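Long-range contacts in lactaldehyde dehydrogenase (Methanocaldococcus jannaschii, PDB 3PQA), which oxidises lactaldehyde to lactate with NAD, its preferred coenzyme, in the biosynthesis of coenzyme F420: residues Ser267-Val278 with Thr367-Pro375; Pro316-Glu327 with Lys345-Pro353. All blocks are in the same frame, centred on the assembly; numbering follows the deposited sequence.

Interaction 1: Ser267-Val278 with Thr367-Pro375; sequences SFIYAGQVCISV and TETFAPVIP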
loop_
_atom_site.group_PDB
_atom_site.type_symbol
_atom_site.label_atom_id
_atom_site.label_comp_id
_atom_site.label_asym_id
_atom_site.label_seq_id
_atom_site.Cartn_x
_atom_site.Cartn_y
_atom_site.Cartn_z
ATOM N N SER B 267 20.026 29.313 1.881
ATOM C CA SER B 267 19.869 30.748 1.684
ATOM C C SER B 267 20.259 31.210 0.292
ATOM O O SER B 267 19.623 32.121 -0.256
ATOM C CB SER B 267 20.729 31.509 2.702
ATOM O OG SER B 267 20.192 31.351 3.997
ATOM N N PHE B 268 21.291 30.594 -0.284
ATOM C CA PHE B 268 21.945 31.217 -1.437
ATOM C C PHE B 268 21.987 30.422 -2.732
ATOM O O PHE B 268 22.292 30.985 -3.780
ATOM C CB PHE B 268 23.320 31.769 -1.042
ATOM C CG PHE B 268 23.251 32.770 0.092
ATOM C CD1 PHE B 268 22.511 33.947 -0.046
ATOM C CD2 PHE B 268 23.884 32.516 1.303
ATOM C CE1 PHE B 268 22.419 34.868 0.991
ATOM C CE2 PHE B 268 23.812 33.441 2.356
ATOM C CZ PHE B 268 23.067 34.624 2.192
ATOM N N ILE B 269 21.654 29.134 -2.682
ATOM C CA ILE B 269 21.413 28.379 -3.915
ATOM C C ILE B 269 20.445 29.141 -4.835
ATOM O O ILE B 269 19.415 29.652 -4.383
ATOM C CB ILE B 269 20.885 26.950 -3.608
ATOM C CG1 ILE B 269 22.043 26.034 -3.201
ATOM C CG2 ILE B 269 20.108 26.344 -4.810
ATOM C CD1 ILE B 269 22.993 25.654 -4.343
ATOM N N TYR B 270 20.800 29.187 -6.123
ATOM C CA TYR B 270 20.072 29.931 -7.165
ATOM C C TYR B 270 19.639 31.333 -6.715
ATOM O O TYR B 270 18.545 31.802 -7.034
ATOM C CB TYR B 270 18.915 29.094 -7.771
ATOM C CG TYR B 270 18.347 29.685 -9.063
ATOM C CD1 TYR B 270 19.191 30.140 -10.083
ATOM C CD2 TYR B 270 16.978 29.796 -9.253
ATOM C CE1 TYR B 270 18.671 30.682 -11.264
ATOM C CE2 TYR B 270 16.447 30.346 -10.428
ATOM C CZ TYR B 270 17.299 30.778 -11.429
ATOM O OH TYR B 270 16.768 31.328 -12.583
ATOM N N ALA B 271 20.534 32.009 -5.993
ATOM C CA ALA B 271 20.302 33.393 -5.529
ATOM C C ALA B 271 19.005 33.535 -4.723
ATOM O O ALA B 271 18.355 34.577 -4.745
ATOM C CB ALA B 271 20.337 34.376 -6.720
ATOM N N GLY B 272 18.606 32.464 -4.035
ATOM C CA GLY B 272 17.376 32.461 -3.250
ATOM C C GLY B 272 16.076 32.368 -4.048
ATOM O O GLY B 272 14.988 32.549 -3.488
ATOM N N GLN B 273 16.173 32.086 -5.351
ATOM C CA GLN B 273 14.985 32.020 -6.209
ATOM C C GLN B 273 14.429 30.594 -6.243
ATOM O O GLN B 273 14.219 30.017 -7.314
ATOM C CB GLN B 273 15.294 32.512 -7.626
ATOM C CG GLN B 273 15.906 33.900 -7.650
ATOM C CD GLN B 273 16.311 34.333 -9.042
ATOM O OE1 GLN B 273 15.692 35.232 -9.623
ATOM N NE2 GLN B 273 17.331 33.692 -9.597
ATOM N N VAL B 274 14.205 30.024 -5.060
ATOM C CA VAL B 274 13.618 28.681 -4.958
ATOM C C VAL B 274 12.403 28.764 -4.037
ATOM O O VAL B 274 12.434 29.486 -3.030
ATOM C CB VAL B 274 14.625 27.621 -4.421
ATOM C CG1 VAL B 274 14.136 26.197 -4.736
ATOM C CG2 VAL B 274 16.027 27.836 -4.980
ATOM N N CYS B 275 11.327 28.048 -4.368
ATOM C CA CYS B 275 10.131 28.143 -3.530
ATOM C C CYS B 275 10.415 27.716 -2.094
ATOM O O CYS B 275 9.730 28.162 -1.186
ATOM C CB CYS B 275 8.962 27.345 -4.080
ATOM S SG CYS B 275 9.323 25.652 -4.296
ATOM N N ILE B 276 11.415 26.847 -1.902
ATOM C CA ILE B 276 11.791 26.364 -0.560
ATOM C C ILE B 276 13.091 26.980 0.011
ATOM O O ILE B 276 13.631 26.497 1.016
ATOM C CB ILE B 276 11.833 24.809 -0.490
ATOM C CG1 ILE B 276 12.667 24.222 -1.629
ATOM C CG2 ILE B 276 10.412 24.239 -0.489
ATOM C CD1 ILE B 276 12.798 22.698 -1.571
ATOM N N SER B 277 13.571 28.048 -0.632
ATOM C CA SER B 277 14.685 28.853 -0.118
ATOM C C SER B 277 14.418 29.350 1.297
ATOM O O SER B 277 13.268 29.551 1.703
ATOM C CB SER B 277 14.929 30.087 -1.011
ATOM O OG SER B 277 15.376 29.710 -2.300
ATOM N N VAL B 278 15.493 29.508 2.057
ATOM C CA VAL B 278 15.409 30.016 3.414
ATOM C C VAL B 278 14.798 31.422 3.358
ATOM O O VAL B 278 15.316 32.302 2.657
ATOM C CB VAL B 278 16.819 30.073 4.055
ATOM C CG1 VAL B 278 16.816 30.869 5.388
ATOM C CG2 VAL B 278 17.377 28.643 4.245
ATOM N N THR B 367 7.372 38.536 3.818
ATOM C CA THR B 367 7.506 38.767 2.384
ATOM C C THR B 367 8.413 37.732 1.730
ATOM O O THR B 367 9.582 37.585 2.113
ATOM C CB THR B 367 8.050 40.196 2.109
ATOM O OG1 THR B 367 7.222 41.163 2.770
ATOM C CG2 THR B 367 8.100 40.503 0.610
ATOM N N GLU B 368 7.877 37.014 0.745
ATOM C CA GLU B 368 8.704 36.136 -0.079
ATOM C C GLU B 368 9.448 36.979 -1.113
ATOM O O GLU B 368 8.826 37.520 -2.040
ATOM C CB GLU B 368 7.865 35.056 -0.776
ATOM C CG GLU B 368 8.712 34.072 -1.578
ATOM C CD GLU B 368 7.903 32.977 -2.271
ATOM O OE1 GLU B 368 6.759 33.233 -2.706
ATOM O OE2 GLU B 368 8.425 31.860 -2.391
ATOM N N THR B 369 10.765 37.090 -0.961
ATOM C CA THR B 369 11.547 37.985 -1.821
ATOM C C THR B 369 12.155 37.275 -3.041
ATOM O O THR B 369 12.581 37.926 -3.982
ATOM C CB THR B 369 12.668 38.712 -1.034
ATOM O OG1 THR B 369 13.559 37.747 -0.477
ATOM C CG2 THR B 369 12.092 39.598 0.076
ATOM N N PHE B 370 12.217 35.944 -3.030
ATOM C CA PHE B 370 12.889 35.219 -4.118
ATOM C C PHE B 370 14.231 35.886 -4.423
ATOM O O PHE B 370 14.505 36.316 -5.556
ATOM C CB PHE B 370 12.002 35.168 -5.372
ATOM C CG PHE B 370 11.546 33.780 -5.740
ATOM C CD1 PHE B 370 10.938 32.955 -4.792
ATOM C CD2 PHE B 370 11.723 33.304 -7.033
ATOM C CE1 PHE B 370 10.518 31.678 -5.132
ATOM C CE2 PHE B 370 11.306 32.023 -7.380
ATOM C CZ PHE B 370 10.710 31.211 -6.426
ATOM N N ALA B 371 15.045 36.023 -3.383
ATOM C CA ALA B 371 16.282 36.795 -3.474
ATOM C C ALA B 371 17.236 36.353 -2.378
ATOM O O ALA B 371 16.809 35.723 -1.401
ATOM C CB ALA B 371 15.989 38.271 -3.323
ATOM N N PRO B 372 18.530 36.694 -2.522
ATOM C CA PRO B 372 19.496 36.233 -1.521
ATOM C C PRO B 372 19.537 37.174 -0.314
ATOM O O PRO B 372 20.592 37.703 0.031
ATOM C CB PRO B 372 20.817 36.257 -2.288
ATOM C CG PRO B 372 20.641 37.425 -3.254
ATOM C CD PRO B 372 19.187 37.380 -3.658
ATOM N N VAL B 373 18.371 37.375 0.295
ATOM C CA VAL B 373 18.168 38.300 1.414
ATOM C C VAL B 373 17.633 37.513 2.613
ATOM O O VAL B 373 16.510 36.990 2.567
ATOM C CB VAL B 373 17.154 39.422 1.055
ATOM C CG1 VAL B 373 16.855 40.296 2.268
ATOM C CG2 VAL B 373 17.658 40.260 -0.120
ATOM N N ILE B 374 18.437 37.448 3.679
ATOM C CA ILE B 374 18.140 36.605 4.832
ATOM C C ILE B 374 17.969 37.412 6.124
ATOM O O ILE B 374 18.953 37.954 6.654
ATOM C CB ILE B 374 19.249 35.549 5.065
ATOM C CG1 ILE B 374 19.641 34.840 3.753
ATOM C CG2 ILE B 374 18.846 34.571 6.198
ATOM C CD1 ILE B 374 18.471 34.114 3.022
ATOM N N PRO B 375 16.724 37.487 6.632
ATOM C CA PRO B 375 16.483 38.046 7.961
ATOM C C PRO B 375 16.756 36.998 9.029
ATOM O O PRO B 375 16.367 35.825 8.881
ATOM C CB PRO B 375 15.002 38.393 7.937
ATOM C CG PRO B 375 14.415 37.355 6.988
ATOM C CD PRO B 375 15.475 37.064 5.966
HETATM O O HOH W 1 14.390 33.794 -1.238
HETATM O O HOH W 2 10.824 31.355 -1.308
HETATM O O HOH W 3 15.035 34.967 1.447
#

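Interaction 2: Pro316-Glu327 with Lys345-Pro353; sequences PLISVEHAEWVE and KRDKALFYP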
loop_
_atom_site.group_PDB
_atom_site.type_symbol
_atom_site.label_atom_id
_atom_site.label_comp_id
_atom_site.label_asym_id
_atom_site.label_seq_id
_atom_site.Cartn_x
_atom_site.Cartn_y
_atom_site.Cartn_z
ATOM N N PRO B 316 22.899 36.134 -11.154
ATOM C CA PRO B 316 21.943 37.226 -11.028
ATOM C C PRO B 316 20.515 36.755 -10.707
ATOM O O PRO B 316 20.186 35.571 -10.891
ATOM C CB PRO B 316 21.957 37.837 -12.423
ATOM C CG PRO B 316 22.170 36.640 -13.319
ATOM C CD PRO B 316 23.151 35.779 -12.566
ATOM N N LEU B 317 19.692 37.687 -10.240
ATOM C CA LEU B 317 18.245 37.496 -10.197
ATOM C C LEU B 317 17.685 37.513 -11.622
ATOM O O LEU B 317 18.359 37.950 -12.560
ATOM C CB LEU B 317 17.579 38.564 -9.326
ATOM C CG LEU B 317 18.037 38.599 -7.860
ATOM C CD1 LEU B 317 17.300 39.689 -7.105
ATOM C CD2 LEU B 317 17.811 37.237 -7.193
ATOM N N ILE B 318 16.453 37.038 -11.783
ATOM C CA ILE B 318 15.922 36.759 -13.117
ATOM C C ILE B 318 15.650 38.016 -13.951
ATOM O O ILE B 318 15.540 37.927 -15.174
ATOM C CB ILE B 318 14.649 35.888 -13.048
ATOM C CG1 ILE B 318 14.356 35.253 -14.419
ATOM C CG2 ILE B 318 13.470 36.723 -12.537
ATOM C CD1 ILE B 318 15.475 34.326 -14.964
ATOM N N SER B 319 15.531 39.167 -13.293
ATOM C CA SER B 319 15.267 40.428 -13.987
ATOM C C SER B 319 15.749 41.612 -13.165
ATOM O O SER B 319 15.840 41.526 -11.930
ATOM C CB SER B 319 13.769 40.588 -14.279
ATOM O OG SER B 319 13.049 40.930 -13.102
ATOM N N VAL B 320 16.056 42.714 -13.855
ATOM C CA VAL B 320 16.392 43.973 -13.193
ATOM C C VAL B 320 15.194 44.468 -12.383
ATOM O O VAL B 320 15.363 44.926 -11.253
ATOM C CB VAL B 320 16.829 45.057 -14.212
ATOM C CG1 VAL B 320 17.312 46.305 -13.491
ATOM C CG2 VAL B 320 17.928 44.522 -15.088
ATOM N N GLU B 321 13.996 44.358 -12.966
ATOM C CA GLU B 321 12.729 44.727 -12.312
ATOM C C GLU B 321 12.609 44.087 -10.924
ATOM O O GLU B 321 12.300 44.761 -9.935
ATOM C CB GLU B 321 11.525 44.311 -13.171
ATOM C CG GLU B 321 10.244 45.097 -12.867
ATOM C CD GLU B 321 8.946 44.399 -13.297
ATOM O OE1 GLU B 321 8.891 43.756 -14.374
ATOM O OE2 GLU B 321 7.948 44.521 -12.555
ATOM N N HIS B 322 12.861 42.785 -10.858
ATOM C CA HIS B 322 12.768 42.088 -9.595
ATOM C C HIS B 322 13.841 42.569 -8.622
ATOM O O HIS B 322 13.561 42.827 -7.467
ATOM C CB HIS B 322 12.845 40.572 -9.790
ATOM C CG HIS B 322 12.606 39.820 -8.529
ATOM N ND1 HIS B 322 11.455 39.970 -7.796
ATOM C CD2 HIS B 322 13.384 38.955 -7.842
ATOM C CE1 HIS B 322 11.534 39.230 -6.707
ATOM N NE2 HIS B 322 12.690 38.596 -6.718
ATOM N N ALA B 323 15.063 42.698 -9.113
ATOM C CA ALA B 323 16.186 43.162 -8.298
ATOM C C ALA B 323 15.914 44.543 -7.682
ATOM O O ALA B 323 16.243 44.783 -6.521
ATOM C CB ALA B 323 17.457 43.182 -9.129
ATOM N N GLU B 324 15.298 45.431 -8.462
ATOM C CA GLU B 324 14.958 46.782 -8.004
ATOM C C GLU B 324 13.900 46.718 -6.914
ATOM O O GLU B 324 13.980 47.426 -5.916
ATOM C CB GLU B 324 14.468 47.652 -9.173
ATOM C CG GLU B 324 15.556 47.969 -10.198
ATOM C CD GLU B 324 15.037 48.660 -11.464
ATOM O OE1 GLU B 324 13.853 48.474 -11.829
ATOM O OE2 GLU B 324 15.838 49.381 -12.102
ATOM N N TRP B 325 12.906 45.857 -7.110
ATOM C CA TRP B 325 11.894 45.636 -6.103
ATOM C C TRP B 325 12.534 45.111 -4.806
ATOM O O TRP B 325 12.221 45.600 -3.724
ATOM C CB TRP B 325 10.818 44.685 -6.619
ATOM C CG TRP B 325 9.797 44.331 -5.596
ATOM C CD1 TRP B 325 8.708 45.072 -5.223
ATOM C CD2 TRP B 325 9.764 43.136 -4.797
ATOM N NE1 TRP B 325 7.999 44.410 -4.245
ATOM C CE2 TRP B 325 8.624 43.220 -3.967
ATOM C CE3 TRP B 325 10.583 42.004 -4.712
ATOM C CZ2 TRP B 325 8.285 42.209 -3.050
ATOM C CZ3 TRP B 325 10.243 40.996 -3.802
ATOM C CH2 TRP B 325 9.103 41.108 -2.988
ATOM N N VAL B 326 13.437 44.137 -4.927
ATOM C CA VAL B 326 14.113 43.547 -3.756
ATOM C C VAL B 326 14.889 44.618 -2.981
ATOM O O VAL B 326 14.871 44.644 -1.751
ATOM C CB VAL B 326 15.055 42.382 -4.152
ATOM C CG1 VAL B 326 15.884 41.914 -2.954
ATOM C CG2 VAL B 326 14.249 41.205 -4.692
ATOM N N GLU B 327 15.559 45.490 -3.733
ATOM C CA GLU B 327 16.288 46.629 -3.188
ATOM C C GLU B 327 15.385 47.495 -2.313
ATOM O O GLU B 327 15.778 47.894 -1.218
ATOM C CB GLU B 327 16.854 47.448 -4.345
ATOM C CG GLU B 327 17.718 48.638 -3.967
ATOM C CD GLU B 327 18.419 49.214 -5.187
ATOM O OE1 GLU B 327 17.735 49.636 -6.150
ATOM O OE2 GLU B 327 19.662 49.233 -5.189
ATOM N N LYS B 345 23.490 45.292 -1.633
ATOM C CA LYS B 345 24.023 45.945 -2.829
ATOM C C LYS B 345 23.598 45.196 -4.096
ATOM O O LYS B 345 23.400 43.971 -4.074
ATOM C CB LYS B 345 25.555 46.075 -2.747
ATOM C CG LYS B 345 26.239 44.948 -1.983
ATOM C CD LYS B 345 27.642 45.321 -1.528
ATOM C CE LYS B 345 28.691 44.468 -2.224
ATOM N NZ LYS B 345 30.051 45.051 -2.114
ATOM N N ARG B 346 23.471 45.949 -5.187
ATOM C CA ARG B 346 22.914 45.475 -6.449
ATOM C C ARG B 346 23.796 45.982 -7.596
ATOM O O ARG B 346 24.292 47.105 -7.548
ATOM C CB ARG B 346 21.490 46.039 -6.594
ATOM C CG ARG B 346 20.691 45.518 -7.751
ATOM C CD ARG B 346 19.232 45.983 -7.711
ATOM N NE ARG B 346 19.032 47.417 -7.921
ATOM C CZ ARG B 346 19.048 48.037 -9.101
ATOM N NH1 ARG B 346 19.299 47.377 -10.226
ATOM N NH2 ARG B 346 18.833 49.341 -9.149
ATOM N N ASP B 347 24.003 45.150 -8.608
ATOM C CA ASP B 347 24.642 45.580 -9.846
ATOM C C ASP B 347 23.751 45.094 -10.974
ATOM O O ASP B 347 23.849 43.934 -11.385
ATOM C CB ASP B 347 26.030 44.968 -9.967
ATOM C CG ASP B 347 26.770 45.425 -11.212
ATOM O OD1 ASP B 347 26.218 46.217 -12.020
ATOM O OD2 ASP B 347 27.923 44.980 -11.387
ATOM N N LYS B 348 22.876 45.977 -11.453
ATOM C CA LYS B 348 21.765 45.601 -12.336
ATOM C C LYS B 348 20.950 44.486 -11.658
ATOM O O LYS B 348 20.441 44.686 -10.562
ATOM C CB LYS B 348 22.252 45.215 -13.737
ATOM C CG LYS B 348 22.963 46.356 -14.482
ATOM C CD LYS B 348 23.793 45.815 -15.633
ATOM C CE LYS B 348 24.975 45.000 -15.100
ATOM N NZ LYS B 348 25.730 44.316 -16.180
ATOM N N ALA B 349 20.856 43.314 -12.274
ATOM C CA ALA B 349 20.100 42.220 -11.665
ATOM C C ALA B 349 20.938 41.362 -10.703
ATOM O O ALA B 349 20.397 40.480 -10.017
ATOM C CB ALA B 349 19.442 41.360 -12.741
ATOM N N LEU B 350 22.245 41.614 -10.656
ATOM C CA LEU B 350 23.134 40.860 -9.778
ATOM C C LEU B 350 22.991 41.358 -8.336
ATOM O O LEU B 350 23.446 42.453 -7.982
ATOM C CB LEU B 350 24.588 40.913 -10.269
ATOM C CG LEU B 350 25.595 39.955 -9.622
ATOM C CD1 LEU B 350 25.212 38.486 -9.865
ATOM C CD2 LEU B 350 27.014 40.215 -10.124
ATOM N N PHE B 351 22.329 40.552 -7.510
ATOM C CA PHE B 351 22.049 40.942 -6.137
ATOM C C PHE B 351 22.959 40.189 -5.182
ATOM O O PHE B 351 22.989 38.954 -5.181
ATOM C CB PHE B 351 20.578 40.710 -5.781
ATOM C CG PHE B 351 20.054 41.676 -4.759
ATOM C CD1 PHE B 351 20.407 41.551 -3.420
ATOM C CD2 PHE B 351 19.231 42.733 -5.145
ATOM C CE1 PHE B 351 19.941 42.443 -2.470
ATOM C CE2 PHE B 351 18.771 43.653 -4.206
ATOM C CZ PHE B 351 19.122 43.504 -2.859
ATOM N N TYR B 352 23.688 40.933 -4.352
ATOM C CA TYR B 352 24.687 40.309 -3.490
ATOM C C TYR B 352 24.065 39.685 -2.242
ATOM O O TYR B 352 23.048 40.181 -1.742
ATOM C CB TYR B 352 25.797 41.324 -3.147
ATOM C CG TYR B 352 26.653 41.597 -4.360
ATOM C CD1 TYR B 352 26.194 42.430 -5.385
ATOM C CD2 TYR B 352 27.885 40.975 -4.514
ATOM C CE1 TYR B 352 26.954 42.646 -6.527
ATOM C CE2 TYR B 352 28.661 41.190 -5.648
ATOM C CZ TYR B 352 28.184 42.020 -6.654
ATOM O OH TYR B 352 28.946 42.246 -7.779
ATOM N N PRO B 353 24.658 38.578 -1.755
ATOM C CA PRO B 353 24.217 37.974 -0.496
ATOM C C PRO B 353 24.008 39.048 0.581
ATOM O O PRO B 353 24.919 39.837 0.874
ATOM C CB PRO B 353 25.365 37.024 -0.160
ATOM C CG PRO B 353 25.784 36.523 -1.514
ATOM C CD PRO B 353 25.684 37.749 -2.415
#

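Interaction 1: Ser267-Val278 with Thr367-Pro375
Phe370 lies flat against the Gln273-Val274 backbone in a buried loop-to-loop contact, where the chain bearing Cys275, by similarity the catalytic cysteine of this aldehyde dehydrogenase, meets the approach to strand 373-379. Gln273 CA sits over the ring face, 3.9 Å from the ring centroid, in a CH-pi contact. Phe370 CE2 reaches Gln273 O at 3.5 Å, and a flat aromatic suits the flat Gln273-Val274 peptide. With only the methyl of an alanine at Phe370, this peptide would probably lose its CH-pi partner and the loop leading to Cys275 could shift. Gly272, at positive phi, passes close to Ala371, where a CB would collide with Ala371 O. No direct hydrogen bond joins the segments; water 2 instead bridges Glu368 OE2, at 2.7 Å, and Val274 O, while Gly244 N also binds that carboxylate oxygen. Farther along, Phe268 CD1 packs on Pro372 CB at 3.6 Å, with Pro372 O at the ring edge. Ile374, CG1 set beside its backbone N (chi1 -47°), lays CD1 tightly on Ser267 CB at 3.5 Å. Phe295 and Ala299 of helix 288-300 back Phe268, while helix 320-335 packs on Ala371 and Val373, and strand 350-357 flanks Pro372.

Interaction 2: Pro316-Glu327 with Lys345-Pro353
Arg346 reaches over Ala323 to the acidic side of helix 320-335, its guanidinium lying between unlike partners. Glu324 CG rests over one face of the group, 3.7 Å from Arg346 CZ, whereas Glu327 comes to the edge. With CG anti to the backbone N (chi1 -177°) and the chain extended beyond it, Glu327 brings OE1 to Arg346 NE at 3.1 Å, a weak bond, and to NH2 at 3.2 Å. One carboxylate oxygen thus takes both N-H groups, and the carboxylate and guanidinium planes stand 79° apart, so this is a salt bridge without the coplanar fork of a two-oxygen pair. Arg346 NH1 turns back to its own hairpin and donates to Lys348 O at 2.9 Å, which helps fix the rotation of the group. A long, bent arginine chain suits this rim, since its CD packs on Ala323 CB while its charged end stays near the acids.

Deeper in, the Phe351 ring receives Val326 CG1 over one face, 3.9 Å from the centroid in a CH-pi contact, while Ala323 O lies at its edge and Leu317 CD1 meets Phe351 CB. The small side chains of Ala323 and Ala349 allow helix and hairpin to come close. Ahead of the helix, Leu317 N donates to Ala349 O at 2.9 Å, and Leu350 CD1 reaches Pro316 N. Ser319 is the N-cap: its OG accepts from His322 N, fixing the first turn beside Ala349.

Asp347-Leu350 forms a type II' turn, in which Lys348 takes the positive phi. The whole is a helix packed against a beta hairpin, strands 346-347 and 350-357, at the margin of the mixed sheet and away from the annotated sites.

From the N terminus, the chain leaves helix 256-268, passes through the Cys275 loop into strand 278-284, and later reaches Pro316-Glu327. Interaction 2 closes the shorter loop, bringing Lys345-Pro353 back onto the start of helix 320-335 after 17 intervening residues. The chain then runs on to Thr367-Pro375, where interaction 1 closes the longer loop; interaction 2 is nested within it. The two meet directly: Gln273 OE1 probably accepts from Ile318 N, His322 NE2 probably bonds to Phe370 O, and Pro372 packs on Phe351. Strands 350-357 and 373-379 are parallel neighbours in one sheet, so together the contacts tie helix 320-335 and the hairpin to the loop of the presumed catalytic cysteine.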